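Long-range contacts in lactaldehyde dehydrogenase (Escherichia coli, PDB 2IMP), which catalyses the irreversible NAD-dependent oxidation of L-lactaldehyde to L-lactate in L-fucose and L-rhamnose degradation, and also oxidises glycolaldehyde: residues I24-P29 against V91-K96; R55-W60 against G170-I175; I186-I191 against G200-V205; R350-G355 against P367-D372. All blocks are in the same frame, centred on the assembly; numbering follows the deposited sequence.

Interaction 1. Residues I24-P29 against V91-K96; sequences IDVVNP and VEEGGK
Pro29 presses its ring against the end of helix 83-94. Its CD lies 3.3 Å from Glu92 O and about as far from Glu93 O, while CG reaches Gly95 CA at 3.6 Å. Gly95 has left helical geometry with positive phi, and a side chain there would run into the proline ring. Beside it, Glu92 O faces the flat of the Asn28 amide, 3.2 Å from CG, and makes no hydrogen bond to it. The contact sets the chain at the end of strand 23-27, an outermost strand of its four-stranded sheet, onto the C-terminal end of the helix in this aldehyde dehydrogenase fold. On the looser side waters do the joining. One lies between Asn28 OD1 (2.7 Å) and Val91 O, within bonding distance of both but with more acceptors than protons to give; a second accepts from Asn28 ND2 and donates to Glu92 OE2 at 2.9 Å. OD1 also takes the N-H of Ala30. An alanine in place of Asn28 would probably leave both waters without one of their anchors and the Ala30 N-H without its acceptor. Glu93 turns its carboxylate to the N-H groups of Asn183 and Asn184, meeting Val26 CG1 only at 4.2 Å.

Interaction 2. Residues R55-W60 against G170-I175; sequences RAQPEW and GNTIVI
Thr172 CG2 sits against the backbone of helix 43-62, 3.5 Å from Gln57 CA, where the helix passes the start of strand 172-176. The threonine places OG1 between its own backbone N and carbonyl carbon (chi1 54°); the hydroxyl bonds to Ala53 O one turn earlier in the helix, and the methyl is left to pack on Gln57. Gln57 leaves its backbone with CG anti to N, then bends at chi2 (-80°), which carries the amide past Thr172 to the carbonyl of Gly170. NE2 donates to Gly170 O at 3.0 Å, moderately bent at the hydrogen, and the same nitrogen bonds to Glu61 OE1. An alanine at Gln57 would probably leave Gly170 O and the Glu61 carboxylate without this shared donor. Trp60 brings the pyrrole edge of its indole to the chain at Gly170, CD1 lying 3.6 Å from Gly170 C near the ring plane. NE1 comes within 3.3 Å of Asn171 O but is not directed at it; its hydrogen bond goes to Leu167 O. Gly170 closes helix 155-168 in a Schellman motif, its positive phi well suited to glycine. Polar groups of one helix thus serve carbonyls at the end of another, Gln57 reaching Gly170 and Trp60 reaching Leu167, so hydrogen bonds as well as apolar packing fix the buried turn into the strand.

Interaction 3. Residues I186-I191 against G200-V205; sequences IAFAKI and GVFNLV
Phe202 and Phe188 meet ring to ring between strand 202-204 and helix 183-195. Phe202 can be followed outward from its backbone. Its CB and CG, with CG anti to the backbone N (chi1 -180°), lift the ring off the strand toward the helix without touching the helical segment themselves. Farther out the ring divides its contacts. CE2 comes to the backbone of Ala189, 4.2 Å from Ala189 CA, and also lies 3.9 Å from Phe188 CD1. On the other side CE1 meets Phe188 CE1 at 3.7 Å. The tip, CZ, makes the closest approach of the pair, 3.6 Å to Phe188 CD1. Phe188 CE1 stands over one face of the Phe202 ring, displaced toward its rim, and the planes are inclined by 36° with centroids 5.1 Å apart, an oblique meeting that is neither a parallel stack nor a T-shape. Two residues along the strand, Leu204 points its side chain to the same helix. Its CD2 lies 3.7 Å from Ile186 CD1 and 4.1 Å from Ala189 CB, the alanine methyl lying between the contacts of the larger side chains. The contact is wholly apolar. It belongs to the beta-alpha-beta unit of strand 172-176, helix 183-195 and strand 202-204 within the NAD-binding Rossmann-type domain. Leu204 also touches Pro177, an NAD-binding residue. Met163 of helix 155-168 packs on both phenylalanines, while Asn203, pointing away from helix 183-195, faces helix 43-62 at Ala49 and Ala53.

Interaction 4. Residues R350-G355 against P367-D372; sequences RVAFGG and PTLLLD
Arg350 and Asp372 form a salt bridge, NH1 to OD2 2.7 Å. The carboxylate oxygen stands over a face of the guanidinium, the two planes at 90°, because the arginine chain bends at chi3 (75°) and folds back beside the aspartate. Just inside it, the backbones of Arg350 and Leu371 exchange both hydrogen bonds of an antiparallel pair, Leu371 N to Arg350 O at 2.7 Å being almost straight. Val351 and Leu370 follow as a non-hydrogen-bonded pair. The regular pairing then gives way to a classic beta bulge: Ala352 N donates to Leu369 O at 2.9 Å, Phe353 N adds only a weak bond to the same oxygen, and Leu369 N returns a bond to Phe353 O. Beyond the bulge, Gly355 N donates to Thr368 OG1 (2.9 Å), whose hydroxyl also bonds Pro366 O. Gly354 passes so close to Pro367 O and Thr368 OG1 that a side chain would clash.

Apolar contacts flank these bonds. Ala352 CB nestles against Leu371 CG at 3.7 Å and Leu369 CD2, while Val351 CG2 lies alongside Leu370 CD2, also at 3.7 Å, and Phe353 CB lies 4.0 Å from Leu369 CB. Strand 368-371 is held on its other edge by strand 388-394, which it joins in parallel. Leu369 and Leu371 pack on helix 298-310, whereas Val351 and Leu370 turn to helix 331-346.

How the interactions relate
Interactions 2 and 3 are buried and belong together: strands 172-176 and 202-204 are neighbours in one sheet, Ile175 N lies 2.7 Å from Asn203 O in a probable hydrogen bond, and Trp60 packs on Val201. The first of the two mixes side-chain hydrogen bonds with packing, while the second is purely apolar. Interaction 1, also buried, lies about 20 Å from interaction 3, centre to centre, and relies on a proline ring and an asparagine amide against helix-end backbone, plus bridging waters. Interaction 4 stands apart, its centre about 50 Å from that of interaction 2 across the chain's centre; partly exposed, it alone pairs two strands and carries a salt bridge across its segments.

Interaction 1. Residues I24-P29 against V91-K96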
loop_
_atom_site.group_PDB
_atom_site.type_symbol
_atom_site.label_atom_id
_atom_site.label_comp_id
_atom_site.label_asym_id
_atom_site.label_seq_id
_atom_site.Cartn_x
_atom_site.Cartn_y
_atom_site.Cartn_z
ATOM N N ILE A 24 -40.546 -6.958 -25.183
ATOM C CA ILE A 24 -39.430 -7.020 -26.108
ATOM C C ILE A 24 -39.049 -8.480 -26.406
ATOM O O ILE A 24 -38.803 -9.260 -25.485
ATOM C CB ILE A 24 -38.191 -6.291 -25.541
ATOM C CG1 ILE A 24 -38.516 -4.814 -25.307
ATOM C CG2 ILE A 24 -37.021 -6.428 -26.500
ATOM C CD1 ILE A 24 -37.370 -4.019 -24.697
ATOM N N ASP A 25 -39.033 -8.846 -27.681
ATOM C CA ASP A 25 -38.681 -10.210 -28.039
ATOM C C ASP A 25 -37.175 -10.506 -27.969
ATOM O O ASP A 25 -36.361 -9.729 -28.459
ATOM C CB ASP A 25 -39.153 -10.552 -29.463
ATOM C CG ASP A 25 -40.662 -10.670 -29.578
ATOM O OD1 ASP A 25 -41.288 -11.338 -28.729
ATOM O OD2 ASP A 25 -41.221 -10.102 -30.539
ATOM N N VAL A 26 -36.825 -11.614 -27.332
ATOM C CA VAL A 26 -35.439 -12.040 -27.282
ATOM C C VAL A 26 -35.232 -13.163 -28.317
ATOM O O VAL A 26 -35.855 -14.222 -28.235
ATOM C CB VAL A 26 -35.043 -12.534 -25.879
ATOM C CG1 VAL A 26 -33.597 -13.003 -25.884
ATOM C CG2 VAL A 26 -35.222 -11.405 -24.866
ATOM N N VAL A 27 -34.377 -12.899 -29.294
ATOM C CA VAL A 27 -34.139 -13.833 -30.375
ATOM C C VAL A 27 -32.820 -14.623 -30.345
ATOM O O VAL A 27 -31.814 -14.156 -29.818
ATOM C CB VAL A 27 -34.198 -13.078 -31.725
ATOM C CG1 VAL A 27 -33.823 -13.996 -32.851
ATOM C CG2 VAL A 27 -35.589 -12.506 -31.944
ATOM N N ASN A 28 -32.858 -15.827 -30.910
ATOM C CA ASN A 28 -31.667 -16.652 -31.036
ATOM C C ASN A 28 -30.897 -16.205 -32.296
ATOM O O ASN A 28 -31.356 -16.417 -33.412
ATOM C CB ASN A 28 -32.050 -18.125 -31.174
ATOM C CG ASN A 28 -30.841 -19.041 -31.193
ATOM O OD1 ASN A 28 -29.811 -18.721 -31.790
ATOM N ND2 ASN A 28 -30.964 -20.195 -30.548
ATOM N N PRO A 29 -29.728 -15.580 -32.121
ATOM C CA PRO A 29 -28.928 -15.100 -33.251
ATOM C C PRO A 29 -28.577 -16.149 -34.344
ATOM O O PRO A 29 -28.225 -15.789 -35.469
ATOM C CB PRO A 29 -27.695 -14.527 -32.568
ATOM C CG PRO A 29 -27.522 -15.454 -31.407
ATOM C CD PRO A 29 -28.934 -15.565 -30.879
ATOM N N VAL A 91 -25.351 -19.525 -24.743
ATOM C CA VAL A 91 -25.203 -20.026 -26.105
ATOM C C VAL A 91 -26.406 -19.612 -26.980
ATOM O O VAL A 91 -26.258 -19.025 -28.051
ATOM C CB VAL A 91 -25.130 -21.574 -26.125
ATOM C CG1 VAL A 91 -25.135 -22.077 -27.560
ATOM C CG2 VAL A 91 -23.880 -22.055 -25.399
ATOM N N GLU A 92 -27.591 -19.922 -26.464
ATOM C CA GLU A 92 -28.857 -19.637 -27.117
ATOM C C GLU A 92 -29.134 -18.152 -27.467
ATOM O O GLU A 92 -29.534 -17.839 -28.590
ATOM C CB GLU A 92 -29.984 -20.181 -26.240
ATOM C CG GLU A 92 -31.377 -19.877 -26.738
ATOM C CD GLU A 92 -32.435 -20.548 -25.892
ATOM O OE1 GLU A 92 -32.392 -20.378 -24.653
ATOM O OE2 GLU A 92 -33.306 -21.243 -26.464
ATOM N N GLU A 93 -28.926 -17.250 -26.511
ATOM C CA GLU A 93 -29.185 -15.837 -26.765
ATOM C C GLU A 93 -27.963 -15.011 -27.232
ATOM O O GLU A 93 -28.116 -14.033 -27.968
ATOM C CB GLU A 93 -29.805 -15.184 -25.519
ATOM C CG GLU A 93 -28.854 -15.013 -24.342
ATOM C CD GLU A 93 -29.561 -14.560 -23.068
ATOM O OE1 GLU A 93 -30.582 -13.837 -23.153
ATOM O OE2 GLU A 93 -29.082 -14.922 -21.974
ATOM N N GLY A 94 -26.769 -15.423 -26.813
ATOM C CA GLY A 94 -25.562 -14.702 -27.183
ATOM C C GLY A 94 -24.870 -15.214 -28.434
ATOM O O GLY A 94 -24.028 -14.521 -29.015
ATOM N N GLY A 95 -25.203 -16.430 -28.846
ATOM C CA GLY A 95 -24.597 -16.985 -30.038
ATOM C C GLY A 95 -23.151 -17.428 -29.908
ATOM O O GLY A 95 -22.488 -17.681 -30.916
ATOM N N LYS A 96 -22.635 -17.512 -28.688
ATOM C CA LYS A 96 -21.262 -17.964 -28.539
ATOM C C LYS A 96 -21.151 -19.503 -28.457
ATOM O O LYS A 96 -22.085 -20.177 -28.018
ATOM C CB LYS A 96 -20.599 -17.328 -27.312
ATOM C CG LYS A 96 -21.197 -17.710 -25.978
ATOM C CD LYS A 96 -20.172 -17.509 -24.861
ATOM C CE LYS A 96 -19.663 -16.072 -24.789
ATOM N NZ LYS A 96 -18.486 -15.944 -23.881
HETATM O O HOH W 1 -27.294 -19.025 -30.745
HETATM O O HOH W 2 -33.181 -21.712 -29.298
#

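Interaction 2. Residues R55-W60 against G170-I175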
loop_
_atom_site.group_PDB
_atom_site.type_symbol
_atom_site.label_atom_id
_atom_site.label_comp_id
_atom_site.label_asym_id
_atom_site.label_seq_id
_atom_site.Cartn_x
_atom_site.Cartn_y
_atom_site.Cartn_z
ATOM N N ARG A 55 -33.328 1.657 0.599
ATOM C CA ARG A 55 -33.831 1.217 1.895
ATOM C C ARG A 55 -32.960 0.124 2.548
ATOM O O ARG A 55 -32.794 0.098 3.763
ATOM C CB ARG A 55 -35.268 0.677 1.780
ATOM C CG ARG A 55 -36.345 1.712 1.441
ATOM C CD ARG A 55 -37.743 1.173 1.776
ATOM N NE ARG A 55 -38.128 0.009 0.975
ATOM C CZ ARG A 55 -38.586 0.075 -0.274
ATOM N NH1 ARG A 55 -38.721 1.251 -0.877
ATOM N NH2 ARG A 55 -38.918 -1.034 -0.919
ATOM N N ALA A 56 -32.406 -0.762 1.726
ATOM C CA ALA A 56 -31.589 -1.865 2.228
ATOM C C ALA A 56 -30.104 -1.551 2.478
ATOM O O ALA A 56 -29.440 -2.255 3.240
ATOM C CB ALA A 56 -31.684 -3.040 1.271
ATOM N N GLN A 57 -29.602 -0.500 1.840
ATOM C CA GLN A 57 -28.189 -0.164 1.948
ATOM C C GLN A 57 -27.597 0.034 3.376
ATOM O O GLN A 57 -26.560 -0.542 3.689
ATOM C CB GLN A 57 -27.880 1.043 1.053
ATOM C CG GLN A 57 -26.405 1.228 0.741
ATOM C CD GLN A 57 -25.655 1.888 1.885
ATOM O OE1 GLN A 57 -26.209 2.723 2.583
ATOM N NE2 GLN A 57 -24.386 1.530 2.064
ATOM N N PRO A 58 -28.243 0.842 4.238
ATOM C CA PRO A 58 -27.710 1.049 5.593
ATOM C C PRO A 58 -27.487 -0.282 6.357
ATOM O O PRO A 58 -26.413 -0.509 6.916
ATOM C CB PRO A 58 -28.775 1.921 6.252
ATOM C CG PRO A 58 -29.274 2.748 5.096
ATOM C CD PRO A 58 -29.407 1.715 3.993
ATOM N N GLU A 59 -28.513 -1.130 6.383
ATOM C CA GLU A 59 -28.416 -2.430 7.040
ATOM C C GLU A 59 -27.332 -3.333 6.410
ATOM O O GLU A 59 -26.627 -4.060 7.113
ATOM C CB GLU A 59 -29.742 -3.181 6.952
ATOM C CG GLU A 59 -30.804 -2.807 7.954
ATOM C CD GLU A 59 -32.049 -3.675 7.789
ATOM O OE1 GLU A 59 -32.753 -3.526 6.761
ATOM O OE2 GLU A 59 -32.313 -4.517 8.678
ATOM N N TRP A 60 -27.243 -3.290 5.082
ATOM C CA TRP A 60 -26.258 -4.084 4.361
ATOM C C TRP A 60 -24.826 -3.618 4.687
ATOM O O TRP A 60 -23.969 -4.426 5.044
ATOM C CB TRP A 60 -26.543 -4.017 2.848
ATOM C CG TRP A 60 -25.600 -4.828 1.975
ATOM C CD1 TRP A 60 -24.645 -4.343 1.125
ATOM C CD2 TRP A 60 -25.533 -6.257 1.882
ATOM N NE1 TRP A 60 -23.987 -5.382 0.508
ATOM C CE2 TRP A 60 -24.504 -6.562 0.952
ATOM C CE3 TRP A 60 -26.228 -7.306 2.490
ATOM C CZ2 TRP A 60 -24.169 -7.885 0.619
ATOM C CZ3 TRP A 60 -25.890 -8.625 2.153
ATOM C CH2 TRP A 60 -24.866 -8.894 1.227
ATOM N N GLY A 170 -20.196 -3.078 0.713
ATOM C CA GLY A 170 -21.336 -2.493 1.398
ATOM C C GLY A 170 -22.336 -1.696 0.577
ATOM O O GLY A 170 -23.212 -1.041 1.142
ATOM N N ASN A 171 -22.198 -1.713 -0.743
ATOM C CA ASN A 171 -23.144 -1.015 -1.610
ATOM C C ASN A 171 -24.295 -1.940 -2.016
ATOM O O ASN A 171 -24.169 -3.155 -1.915
ATOM C CB ASN A 171 -22.488 -0.578 -2.932
ATOM C CG ASN A 171 -21.259 0.283 -2.738
ATOM O OD1 ASN A 171 -21.379 1.505 -2.554
ATOM N ND2 ASN A 171 -20.083 -0.321 -2.770
ATOM N N THR A 172 -25.410 -1.361 -2.438
ATOM C CA THR A 172 -26.495 -2.163 -2.973
ATOM C C THR A 172 -26.516 -1.903 -4.481
ATOM O O THR A 172 -25.917 -0.926 -4.937
ATOM C CB THR A 172 -27.869 -1.836 -2.337
ATOM O OG1 THR A 172 -28.152 -0.435 -2.444
ATOM C CG2 THR A 172 -27.875 -2.253 -0.881
ATOM N N ILE A 173 -27.167 -2.748 -5.262
ATOM C CA ILE A 173 -27.124 -2.517 -6.689
ATOM C C ILE A 173 -28.396 -2.863 -7.475
ATOM O O ILE A 173 -29.194 -3.715 -7.077
ATOM C CB ILE A 173 -25.928 -3.307 -7.303
ATOM C CG1 ILE A 173 -25.587 -2.788 -8.703
ATOM C CG2 ILE A 173 -26.267 -4.790 -7.370
ATOM C CD1 ILE A 173 -24.373 -3.493 -9.333
ATOM N N VAL A 174 -28.562 -2.144 -8.576
ATOM C CA VAL A 174 -29.641 -2.354 -9.515
ATOM C C VAL A 174 -29.028 -2.602 -10.887
ATOM O O VAL A 174 -28.351 -1.733 -11.442
ATOM C CB VAL A 174 -30.583 -1.135 -9.643
ATOM C CG1 VAL A 174 -31.645 -1.429 -10.704
ATOM C CG2 VAL A 174 -31.245 -0.826 -8.307
ATOM N N ILE A 175 -29.243 -3.792 -11.417
ATOM C CA ILE A 175 -28.685 -4.139 -12.702
ATOM C C ILE A 175 -29.689 -4.260 -13.862
ATOM O O ILE A 175 -30.810 -4.744 -13.690
ATOM C CB ILE A 175 -27.904 -5.474 -12.592
ATOM C CG1 ILE A 175 -26.583 -5.231 -11.857
ATOM C CG2 ILE A 175 -27.691 -6.083 -13.971
ATOM C CD1 ILE A 175 -25.789 -6.475 -11.615
#

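Interaction 3. Residues I186-I191 against G200-V205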
loop_
_atom_site.group_PDB
_atom_site.type_symbol
_atom_site.label_atom_id
_atom_site.label_comp_id
_atom_site.label_asym_id
_atom_site.label_seq_id
_atom_site.Cartn_x
_atom_site.Cartn_y
_atom_site.Cartn_z
ATOM N N ILE A 186 -31.664 -13.332 -15.749
ATOM C CA ILE A 186 -32.816 -13.809 -15.004
ATOM C C ILE A 186 -32.407 -15.026 -14.163
ATOM O O ILE A 186 -32.804 -15.167 -13.015
ATOM C CB ILE A 186 -33.986 -14.214 -15.950
ATOM C CG1 ILE A 186 -34.689 -12.961 -16.474
ATOM C CG2 ILE A 186 -34.988 -15.114 -15.205
ATOM C CD1 ILE A 186 -35.378 -12.156 -15.395
ATOM N N ALA A 187 -31.600 -15.893 -14.766
ATOM C CA ALA A 187 -31.109 -17.059 -14.057
ATOM C C ALA A 187 -30.238 -16.625 -12.850
ATOM O O ALA A 187 -30.271 -17.241 -11.785
ATOM C CB ALA A 187 -30.310 -17.948 -15.002
ATOM N N PHE A 188 -29.476 -15.551 -13.036
ATOM C CA PHE A 188 -28.663 -15.032 -11.942
ATOM C C PHE A 188 -29.562 -14.546 -10.794
ATOM O O PHE A 188 -29.286 -14.806 -9.624
ATOM C CB PHE A 188 -27.769 -13.879 -12.428
ATOM C CG PHE A 188 -26.765 -13.414 -11.399
ATOM C CD1 PHE A 188 -27.164 -12.655 -10.302
ATOM C CD2 PHE A 188 -25.420 -13.742 -11.530
ATOM C CE1 PHE A 188 -26.234 -12.233 -9.346
ATOM C CE2 PHE A 188 -24.484 -13.326 -10.581
ATOM C CZ PHE A 188 -24.892 -12.568 -9.490
ATOM N N ALA A 189 -30.640 -13.850 -11.153
ATOM C CA ALA A 189 -31.588 -13.355 -10.160
ATOM C C ALA A 189 -32.286 -14.497 -9.378
ATOM O O ALA A 189 -32.522 -14.385 -8.172
ATOM C CB ALA A 189 -32.635 -12.463 -10.831
ATOM N N LYS A 190 -32.616 -15.579 -10.080
ATOM C CA LYS A 190 -33.245 -16.720 -9.429
ATOM C C LYS A 190 -32.343 -17.310 -8.333
ATOM O O LYS A 190 -32.818 -17.718 -7.272
ATOM C CB LYS A 190 -33.581 -17.808 -10.454
ATOM C CG LYS A 190 -34.687 -17.436 -11.428
ATOM C CD LYS A 190 -34.931 -18.570 -12.425
ATOM C CE LYS A 190 -36.076 -18.251 -13.387
ATOM N NZ LYS A 190 -36.345 -19.392 -14.316
ATOM N N ILE A 191 -31.042 -17.351 -8.611
ATOM C CA ILE A 191 -30.081 -17.845 -7.632
ATOM C C ILE A 191 -30.039 -16.920 -6.398
ATOM O O ILE A 191 -30.044 -17.380 -5.256
ATOM C CB ILE A 191 -28.674 -17.969 -8.260
ATOM C CG1 ILE A 191 -28.674 -19.132 -9.261
ATOM C CG2 ILE A 191 -27.616 -18.180 -7.166
ATOM C CD1 ILE A 191 -27.455 -19.193 -10.150
ATOM N N GLY A 200 -33.541 -6.057 -1.600
ATOM C CA GLY A 200 -33.046 -4.754 -2.000
ATOM C C GLY A 200 -31.568 -4.668 -2.331
ATOM O O GLY A 200 -31.161 -3.753 -3.045
ATOM N N VAL A 201 -30.761 -5.598 -1.824
ATOM C CA VAL A 201 -29.325 -5.560 -2.099
ATOM C C VAL A 201 -28.986 -5.790 -3.587
ATOM O O VAL A 201 -28.121 -5.113 -4.150
ATOM C CB VAL A 201 -28.564 -6.575 -1.216
ATOM C CG1 VAL A 201 -27.076 -6.586 -1.576
ATOM C CG2 VAL A 201 -28.745 -6.200 0.249
ATOM N N PHE A 202 -29.673 -6.754 -4.198
ATOM C CA PHE A 202 -29.514 -7.044 -5.620
ATOM C C PHE A 202 -30.862 -6.949 -6.349
ATOM O O PHE A 202 -31.803 -7.672 -6.026
ATOM C CB PHE A 202 -28.933 -8.443 -5.869
ATOM C CG PHE A 202 -28.752 -8.768 -7.342
ATOM C CD1 PHE A 202 -27.575 -8.432 -8.007
ATOM C CD2 PHE A 202 -29.765 -9.402 -8.063
ATOM C CE1 PHE A 202 -27.412 -8.708 -9.376
ATOM C CE2 PHE A 202 -29.616 -9.683 -9.433
ATOM C CZ PHE A 202 -28.434 -9.342 -10.088
ATOM N N ASN A 203 -30.938 -6.042 -7.313
ATOM C CA ASN A 203 -32.154 -5.838 -8.080
ATOM C C ASN A 203 -31.920 -5.963 -9.597
ATOM O O ASN A 203 -30.885 -5.529 -10.111
ATOM C CB ASN A 203 -32.726 -4.447 -7.778
ATOM C CG ASN A 203 -32.901 -4.193 -6.295
ATOM O OD1 ASN A 203 -33.956 -4.478 -5.721
ATOM N ND2 ASN A 203 -31.861 -3.657 -5.659
ATOM N N LEU A 204 -32.871 -6.562 -10.299
ATOM C CA LEU A 204 -32.741 -6.701 -11.738
ATOM C C LEU A 204 -33.892 -6.041 -12.500
ATOM O O LEU A 204 -35.049 -6.439 -12.351
ATOM C CB LEU A 204 -32.668 -8.182 -12.137
ATOM C CG LEU A 204 -32.398 -8.452 -13.630
ATOM C CD1 LEU A 204 -30.913 -8.314 -13.913
ATOM C CD2 LEU A 204 -32.849 -9.856 -14.008
ATOM N N VAL A 205 -33.584 -5.011 -13.278
ATOM C CA VAL A 205 -34.623 -4.368 -14.073
ATOM C C VAL A 205 -34.429 -4.651 -15.572
ATOM O O VAL A 205 -33.298 -4.786 -16.035
ATOM C CB VAL A 205 -34.693 -2.844 -13.803
ATOM C CG1 VAL A 205 -35.163 -2.609 -12.369
ATOM C CG2 VAL A 205 -33.338 -2.196 -14.038
#

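Interaction 4. Residues R350-G355 against P367-D372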
loop_
_atom_site.group_PDB
_atom_site.type_symbol
_atom_site.label_atom_id
_atom_site.label_comp_id
_atom_site.label_asym_id
_atom_site.label_seq_id
_atom_site.Cartn_x
_atom_site.Cartn_y
_atom_site.Cartn_z
ATOM N N ARG A 350 -7.085 -5.290 -49.808
ATOM C CA ARG A 350 -7.017 -6.544 -50.543
ATOM C C ARG A 350 -7.608 -7.755 -49.773
ATOM O O ARG A 350 -7.058 -8.184 -48.758
ATOM C CB ARG A 350 -5.555 -6.828 -50.913
ATOM C CG ARG A 350 -5.367 -7.761 -52.100
ATOM C CD ARG A 350 -3.889 -7.956 -52.411
ATOM N NE ARG A 350 -3.232 -8.837 -51.446
ATOM C CZ ARG A 350 -1.918 -8.886 -51.253
ATOM N NH1 ARG A 350 -1.112 -8.099 -51.953
ATOM N NH2 ARG A 350 -1.406 -9.729 -50.367
ATOM N N VAL A 351 -8.727 -8.285 -50.261
ATOM C CA VAL A 351 -9.361 -9.430 -49.617
ATOM C C VAL A 351 -8.623 -10.777 -49.827
ATOM O O VAL A 351 -8.734 -11.403 -50.885
ATOM C CB VAL A 351 -10.816 -9.604 -50.096
ATOM C CG1 VAL A 351 -11.432 -10.823 -49.434
ATOM C CG2 VAL A 351 -11.623 -8.360 -49.768
ATOM N N ALA A 352 -7.879 -11.200 -48.810
ATOM C CA ALA A 352 -7.139 -12.453 -48.871
ATOM C C ALA A 352 -7.973 -13.675 -48.446
ATOM O O ALA A 352 -7.547 -14.819 -48.606
ATOM C CB ALA A 352 -5.893 -12.356 -48.006
ATOM N N PHE A 353 -9.159 -13.404 -47.909
ATOM C CA PHE A 353 -10.066 -14.449 -47.452
ATOM C C PHE A 353 -11.395 -13.902 -46.884
ATOM O O PHE A 353 -11.404 -12.895 -46.176
ATOM C CB PHE A 353 -9.376 -15.317 -46.393
ATOM C CG PHE A 353 -10.140 -16.556 -46.034
ATOM C CD1 PHE A 353 -10.498 -17.476 -47.016
ATOM C CD2 PHE A 353 -10.523 -16.797 -44.718
ATOM C CE1 PHE A 353 -11.224 -18.623 -46.698
ATOM C CE2 PHE A 353 -11.250 -17.941 -44.383
ATOM C CZ PHE A 353 -11.605 -18.856 -45.377
ATOM N N GLY A 354 -12.497 -14.572 -47.208
ATOM C CA GLY A 354 -13.799 -14.138 -46.734
ATOM C C GLY A 354 -14.257 -12.895 -47.468
ATOM O O GLY A 354 -14.239 -12.856 -48.697
ATOM N N GLY A 355 -14.677 -11.881 -46.718
ATOM C CA GLY A 355 -15.116 -10.635 -47.324
ATOM C C GLY A 355 -16.499 -10.645 -47.949
ATOM O O GLY A 355 -16.875 -9.704 -48.648
ATOM N N PRO A 367 -14.992 -15.613 -41.581
ATOM C CA PRO A 367 -13.732 -15.059 -41.098
ATOM C C PRO A 367 -13.115 -14.314 -42.297
ATOM O O PRO A 367 -12.900 -14.896 -43.361
ATOM C CB PRO A 367 -12.943 -16.304 -40.708
ATOM C CG PRO A 367 -14.012 -17.208 -40.199
ATOM C CD PRO A 367 -15.100 -17.042 -41.239
ATOM N N THR A 368 -12.850 -13.030 -42.116
ATOM C CA THR A 368 -12.307 -12.230 -43.196
ATOM C C THR A 368 -10.906 -11.662 -42.948
ATOM O O THR A 368 -10.632 -11.074 -41.904
ATOM C CB THR A 368 -13.266 -11.075 -43.521
ATOM O OG1 THR A 368 -14.543 -11.614 -43.882
ATOM C CG2 THR A 368 -12.726 -10.226 -44.660
ATOM N N LEU A 369 -10.028 -11.866 -43.922
ATOM C CA LEU A 369 -8.667 -11.368 -43.846
ATOM C C LEU A 369 -8.388 -10.275 -44.892
ATOM O O LEU A 369 -8.489 -10.520 -46.095
ATOM C CB LEU A 369 -7.678 -12.518 -44.037
ATOM C CG LEU A 369 -6.197 -12.133 -44.046
ATOM C CD1 LEU A 369 -5.836 -11.443 -42.741
ATOM C CD2 LEU A 369 -5.351 -13.377 -44.250
ATOM N N LEU A 370 -8.059 -9.078 -44.421
ATOM C CA LEU A 370 -7.777 -7.970 -45.318
ATOM C C LEU A 370 -6.300 -7.550 -45.341
ATOM O O LEU A 370 -5.699 -7.289 -44.298
ATOM C CB LEU A 370 -8.650 -6.767 -44.949
ATOM C CG LEU A 370 -10.161 -7.028 -44.938
ATOM C CD1 LEU A 370 -10.899 -5.761 -44.533
ATOM C CD2 LEU A 370 -10.614 -7.494 -46.313
ATOM N N LEU A 371 -5.725 -7.507 -46.539
ATOM C CA LEU A 371 -4.333 -7.115 -46.693
ATOM C C LEU A 371 -4.159 -5.743 -47.381
ATOM O O LEU A 371 -5.136 -5.110 -47.774
ATOM C CB LEU A 371 -3.567 -8.196 -47.466
ATOM C CG LEU A 371 -3.671 -9.633 -46.931
ATOM C CD1 LEU A 371 -2.668 -10.523 -47.668
ATOM C CD2 LEU A 371 -3.395 -9.666 -45.430
ATOM N N ASP A 372 -2.917 -5.300 -47.520
ATOM C CA ASP A 372 -2.648 -4.004 -48.130
ATOM C C ASP A 372 -3.509 -2.868 -47.547
ATOM O O ASP A 372 -3.900 -1.936 -48.249
ATOM C CB ASP A 372 -2.846 -4.069 -49.646
ATOM C CG ASP A 372 -1.850 -4.989 -50.318
ATOM O OD1 ASP A 372 -0.657 -4.939 -49.946
ATOM O OD2 ASP A 372 -2.254 -5.754 -51.220
#